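Local coordinates for DUF3992 domain-containing protein (Bacillus cereus, PDB 7A02) that probably serves as the subunit of disulfide-linked pili, the appendages that project from Bacillus endospores, at residues A[59-69]-A[87-98]. Numbering follows the deposited sequence.
Sequences PVTIVFYSGGV and FTVRRFDTVTIL
F64 pushes its ring edge against the faces of F87 and F92, joining the two sheets of a jelly-roll β-sandwich: F64 belongs to one sheet, F87 to the other, and F92 to the turn crossing between them. Both pairs are T-shaped, with centroids 5.0 Å (F87) and 5.6 Å (F92) from that of F64; CZ of F64 stands over the centre of the F87 ring. V89 CG2 lies over the centre of one face of the F64 ring and V95 CG1 over the opposite face, toward its rim. Strand alternation turns F64 inward; chi1 -61°, with CG anti to the carbonyl carbon, swings its ring alongside V95. There I62 CG1 also meets V95 CG1 at 3.7 Å, and F108 of strand 104-114 continues the core.

Strands 60-66 and 94-98 are antiparallel neighbours, T61, V63 and Y65 forming hydrogen-bonded pairs with L98, T96 and T94. The face carrying these six is on the whole less buried, and β-branched threonine and valine suit its extended strands: T96 sets CG2 at the edge of the Y65 ring, and OG1 lies 3.5 Å from Y65 CE2. At the start of strand 94-98, D93 and T94 make a classic bulge opposite Y65, whose carbonyl O accepts T94 N at 2.9 Å.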
loop_
_atom_site.group_PDB
_atom_site.type_symbol
_atom_site.label_atom_id
_atom_site.label_comp_id
_atom_site.label_asym_id
_atom_site.label_seq_id
_atom_site.Cartn_x
_atom_site.Cartn_y
_atom_site.Cartn_z
ATOM N N PRO A 59 -14.940 -63.911 4.308
ATOM C CA PRO A 59 -14.642 -62.480 4.275
ATOM C C PRO A 59 -15.727 -61.662 4.954
ATOM O O PRO A 59 -16.883 -62.070 5.064
ATOM C CB PRO A 59 -14.571 -62.166 2.778
ATOM C CG PRO A 59 -14.499 -63.492 2.094
ATOM C CD PRO A 59 -15.229 -64.439 2.971
ATOM N N VAL A 60 -15.327 -60.483 5.419
ATOM C CA VAL A 60 -16.230 -59.510 6.018
ATOM C C VAL A 60 -16.292 -58.301 5.098
ATOM O O VAL A 60 -15.255 -57.823 4.624
ATOM C CB VAL A 60 -15.769 -59.110 7.429
ATOM C CG1 VAL A 60 -16.711 -58.091 8.020
ATOM C CG2 VAL A 60 -15.691 -60.325 8.313
ATOM N N THR A 61 -17.501 -57.816 4.834
ATOM C CA THR A 61 -17.724 -56.724 3.897
ATOM C C THR A 61 -18.143 -55.470 4.647
ATOM O O THR A 61 -19.116 -55.492 5.405
ATOM C CB THR A 61 -18.791 -57.096 2.872
ATOM O OG1 THR A 61 -18.334 -58.204 2.091
ATOM C CG2 THR A 61 -19.066 -55.929 1.955
ATOM N N ILE A 62 -17.418 -54.378 4.421
ATOM C CA ILE A 62 -17.707 -53.083 5.023
ATOM C C ILE A 62 -18.213 -52.151 3.932
ATOM O O ILE A 62 -17.646 -52.104 2.833
ATOM C CB ILE A 62 -16.473 -52.503 5.737
ATOM C CG1 ILE A 62 -16.857 -51.279 6.561
ATOM C CG2 ILE A 62 -15.353 -52.194 4.769
ATOM C CD1 ILE A 62 -15.796 -50.849 7.523
ATOM N N VAL A 63 -19.307 -51.446 4.217
ATOM C CA VAL A 63 -19.943 -50.564 3.246
ATOM C C VAL A 63 -20.213 -49.215 3.895
ATOM O O VAL A 63 -20.768 -49.152 4.996
ATOM C CB VAL A 63 -21.252 -51.161 2.701
ATOM C CG1 VAL A 63 -21.826 -50.263 1.642
ATOM C CG2 VAL A 63 -21.007 -52.535 2.129
ATOM N N PHE A 64 -19.830 -48.142 3.205
ATOM C CA PHE A 64 -20.131 -46.777 3.617
ATOM C C PHE A 64 -21.331 -46.277 2.827
ATOM O O PHE A 64 -21.357 -46.392 1.600
ATOM C CB PHE A 64 -18.942 -45.848 3.376
ATOM C CG PHE A 64 -17.702 -46.226 4.127
ATOM C CD1 PHE A 64 -16.887 -47.241 3.679
ATOM C CD2 PHE A 64 -17.337 -45.545 5.266
ATOM C CE1 PHE A 64 -15.749 -47.578 4.362
ATOM C CE2 PHE A 64 -16.198 -45.882 5.947
ATOM C CZ PHE A 64 -15.407 -46.898 5.494
ATOM N N TYR A 65 -22.312 -45.713 3.522
ATOM C CA TYR A 65 -23.560 -45.278 2.913
ATOM C C TYR A 65 -23.749 -43.785 3.104
ATOM O O TYR A 65 -23.572 -43.260 4.209
ATOM C CB TYR A 65 -24.755 -46.004 3.514
ATOM C CG TYR A 65 -24.889 -47.434 3.081
ATOM C CD1 TYR A 65 -25.159 -47.753 1.766
ATOM C CD2 TYR A 65 -24.743 -48.464 3.986
ATOM C CE1 TYR A 65 -25.281 -49.055 1.366
ATOM C CE2 TYR A 65 -24.863 -49.768 3.596
ATOM C CZ TYR A 65 -25.134 -50.060 2.286
ATOM O OH TYR A 65 -25.255 -51.370 1.892
ATOM N N SER A 66 -24.130 -43.113 2.024
ATOM C CA SER A 66 -24.492 -41.702 2.046
ATOM C C SER A 66 -25.983 -41.603 1.770
ATOM O O SER A 66 -26.430 -41.874 0.653
ATOM C CB SER A 66 -23.697 -40.912 1.015
ATOM O OG SER A 66 -24.361 -39.706 0.697
ATOM N N GLY A 67 -26.750 -41.221 2.782
ATOM C CA GLY A 67 -28.184 -41.132 2.627
ATOM C C GLY A 67 -28.902 -42.346 3.167
ATOM O O GLY A 67 -29.821 -42.868 2.532
ATOM N N GLY A 68 -28.486 -42.813 4.337
ATOM C CA GLY A 68 -29.112 -43.962 4.955
ATOM C C GLY A 68 -28.624 -45.266 4.366
ATOM O O GLY A 68 -27.868 -45.314 3.393
ATOM N N VAL A 69 -29.080 -46.359 4.980
ATOM C CA VAL A 69 -28.661 -47.682 4.532
ATOM C C VAL A 69 -29.187 -47.961 3.131
ATOM O O VAL A 69 -28.523 -48.621 2.322
ATOM C CB VAL A 69 -29.102 -48.754 5.543
ATOM C CG1 VAL A 69 -30.613 -48.800 5.661
ATOM C CG2 VAL A 69 -28.551 -50.108 5.144
ATOM N N PHE A 87 -8.527 -47.023 4.880
ATOM C CA PHE A 87 -9.379 -46.195 4.036
ATOM C C PHE A 87 -9.347 -44.743 4.492
ATOM O O PHE A 87 -8.962 -44.434 5.624
ATOM C CB PHE A 87 -10.822 -46.696 4.055
ATOM C CG PHE A 87 -11.396 -46.824 5.432
ATOM C CD1 PHE A 87 -11.869 -45.718 6.106
ATOM C CD2 PHE A 87 -11.459 -48.049 6.052
ATOM C CE1 PHE A 87 -12.386 -45.832 7.367
ATOM C CE2 PHE A 87 -11.981 -48.165 7.311
ATOM C CZ PHE A 87 -12.442 -47.056 7.969
ATOM N N THR A 88 -9.788 -43.860 3.590
ATOM C CA THR A 88 -10.204 -42.498 3.915
ATOM C C THR A 88 -11.362 -42.118 3.003
ATOM O O THR A 88 -11.322 -42.376 1.801
ATOM C CB THR A 88 -9.060 -41.489 3.775
ATOM O OG1 THR A 88 -9.560 -40.169 4.001
ATOM C CG2 THR A 88 -8.472 -41.535 2.409
ATOM N N VAL A 89 -12.402 -41.522 3.583
ATOM C CA VAL A 89 -13.678 -41.310 2.909
ATOM C C VAL A 89 -14.273 -39.986 3.371
ATOM O O VAL A 89 -14.043 -39.544 4.499
ATOM C CB VAL A 89 -14.651 -42.483 3.183
ATOM C CG1 VAL A 89 -16.009 -42.237 2.586
ATOM C CG2 VAL A 89 -14.103 -43.770 2.626
ATOM N N ARG A 90 -15.035 -39.340 2.486
ATOM C CA ARG A 90 -15.782 -38.141 2.831
ATOM C C ARG A 90 -17.233 -38.301 2.403
ATOM O O ARG A 90 -17.561 -39.148 1.573
ATOM C CB ARG A 90 -15.233 -36.895 2.156
ATOM C CG ARG A 90 -15.338 -36.950 0.668
ATOM C CD ARG A 90 -15.005 -35.621 0.071
ATOM N NE ARG A 90 -15.225 -35.631 -1.366
ATOM C CZ ARG A 90 -14.350 -35.220 -2.272
ATOM N NH1 ARG A 90 -13.184 -34.720 -1.904
ATOM N NH2 ARG A 90 -14.664 -35.284 -3.553
ATOM N N ARG A 91 -18.092 -37.450 2.961
ATOM C CA ARG A 91 -19.535 -37.482 2.719
ATOM C C ARG A 91 -20.108 -38.894 2.777
ATOM O O ARG A 91 -20.497 -39.482 1.771
ATOM C CB ARG A 91 -19.930 -36.808 1.404
ATOM C CG ARG A 91 -20.203 -35.315 1.511
ATOM C CD ARG A 91 -19.787 -34.492 0.306
ATOM N NE ARG A 91 -18.363 -34.317 0.082
ATOM C CZ ARG A 91 -17.879 -33.330 -0.666
ATOM N NH1 ARG A 91 -16.577 -33.182 -0.847
ATOM N NH2 ARG A 91 -18.718 -32.484 -1.248
ATOM N N PHE A 92 -20.162 -39.433 3.987
ATOM C CA PHE A 92 -20.876 -40.667 4.253
ATOM C C PHE A 92 -21.744 -40.483 5.485
ATOM O O PHE A 92 -21.481 -39.631 6.334
ATOM C CB PHE A 92 -19.922 -41.849 4.446
ATOM C CG PHE A 92 -18.977 -41.686 5.590
ATOM C CD1 PHE A 92 -17.785 -41.022 5.427
ATOM C CD2 PHE A 92 -19.278 -42.209 6.825
ATOM C CE1 PHE A 92 -16.921 -40.873 6.474
ATOM C CE2 PHE A 92 -18.417 -42.063 7.871
ATOM C CZ PHE A 92 -17.237 -41.394 7.696
ATOM N N ASP A 93 -22.789 -41.294 5.579
ATOM C CA ASP A 93 -23.780 -41.145 6.632
ATOM C C ASP A 93 -23.761 -42.302 7.619
ATOM O O ASP A 93 -23.860 -42.081 8.827
ATOM C CB ASP A 93 -25.168 -41.005 5.997
ATOM C CG ASP A 93 -26.237 -40.630 6.995
ATOM O OD1 ASP A 93 -25.928 -40.500 8.196
ATOM O OD2 ASP A 93 -27.399 -40.456 6.575
ATOM N N THR A 94 -23.633 -43.538 7.144
ATOM C CA THR A 94 -23.562 -44.693 8.026
ATOM C C THR A 94 -22.500 -45.647 7.514
ATOM O O THR A 94 -22.039 -45.543 6.378
ATOM C CB THR A 94 -24.899 -45.433 8.126
ATOM O OG1 THR A 94 -25.312 -45.844 6.821
ATOM C CG2 THR A 94 -25.967 -44.549 8.729
ATOM N N VAL A 95 -22.100 -46.583 8.367
ATOM C CA VAL A 95 -21.207 -47.668 7.986
ATOM C C VAL A 95 -21.815 -48.972 8.474
ATOM O O VAL A 95 -22.307 -49.049 9.602
ATOM C CB VAL A 95 -19.789 -47.487 8.562
ATOM C CG1 VAL A 95 -18.850 -48.482 7.943
ATOM C CG2 VAL A 95 -19.291 -46.089 8.321
ATOM N N THR A 96 -21.799 -49.994 7.622
ATOM C CA THR A 96 -22.330 -51.295 8.000
ATOM C C THR A 96 -21.315 -52.384 7.708
ATOM O O THR A 96 -20.525 -52.289 6.764
ATOM C CB THR A 96 -23.632 -51.638 7.273
ATOM O OG1 THR A 96 -23.351 -51.921 5.899
ATOM C CG2 THR A 96 -24.613 -50.496 7.356
ATOM N N ILE A 97 -21.356 -53.428 8.529
ATOM C CA ILE A 97 -20.519 -54.606 8.348
ATOM C C ILE A 97 -21.402 -55.831 8.166
ATOM O O ILE A 97 -22.474 -55.956 8.767
ATOM C CB ILE A 97 -19.529 -54.813 9.514
ATOM C CG1 ILE A 97 -20.274 -55.029 10.825
ATOM C CG2 ILE A 97 -18.574 -53.655 9.622
ATOM C CD1 ILE A 97 -19.389 -55.459 11.949
ATOM N N LEU A 98 -20.945 -56.728 7.296
ATOM C CA LEU A 98 -21.652 -57.958 6.968
ATOM C C LEU A 98 -20.670 -59.113 7.034
ATOM O O LEU A 98 -19.584 -59.035 6.456
ATOM C CB LEU A 98 -22.272 -57.876 5.575
ATOM C CG LEU A 98 -23.091 -59.082 5.136
ATOM C CD1 LEU A 98 -24.278 -59.261 6.037
ATOM C CD2 LEU A 98 -23.532 -58.917 3.701
#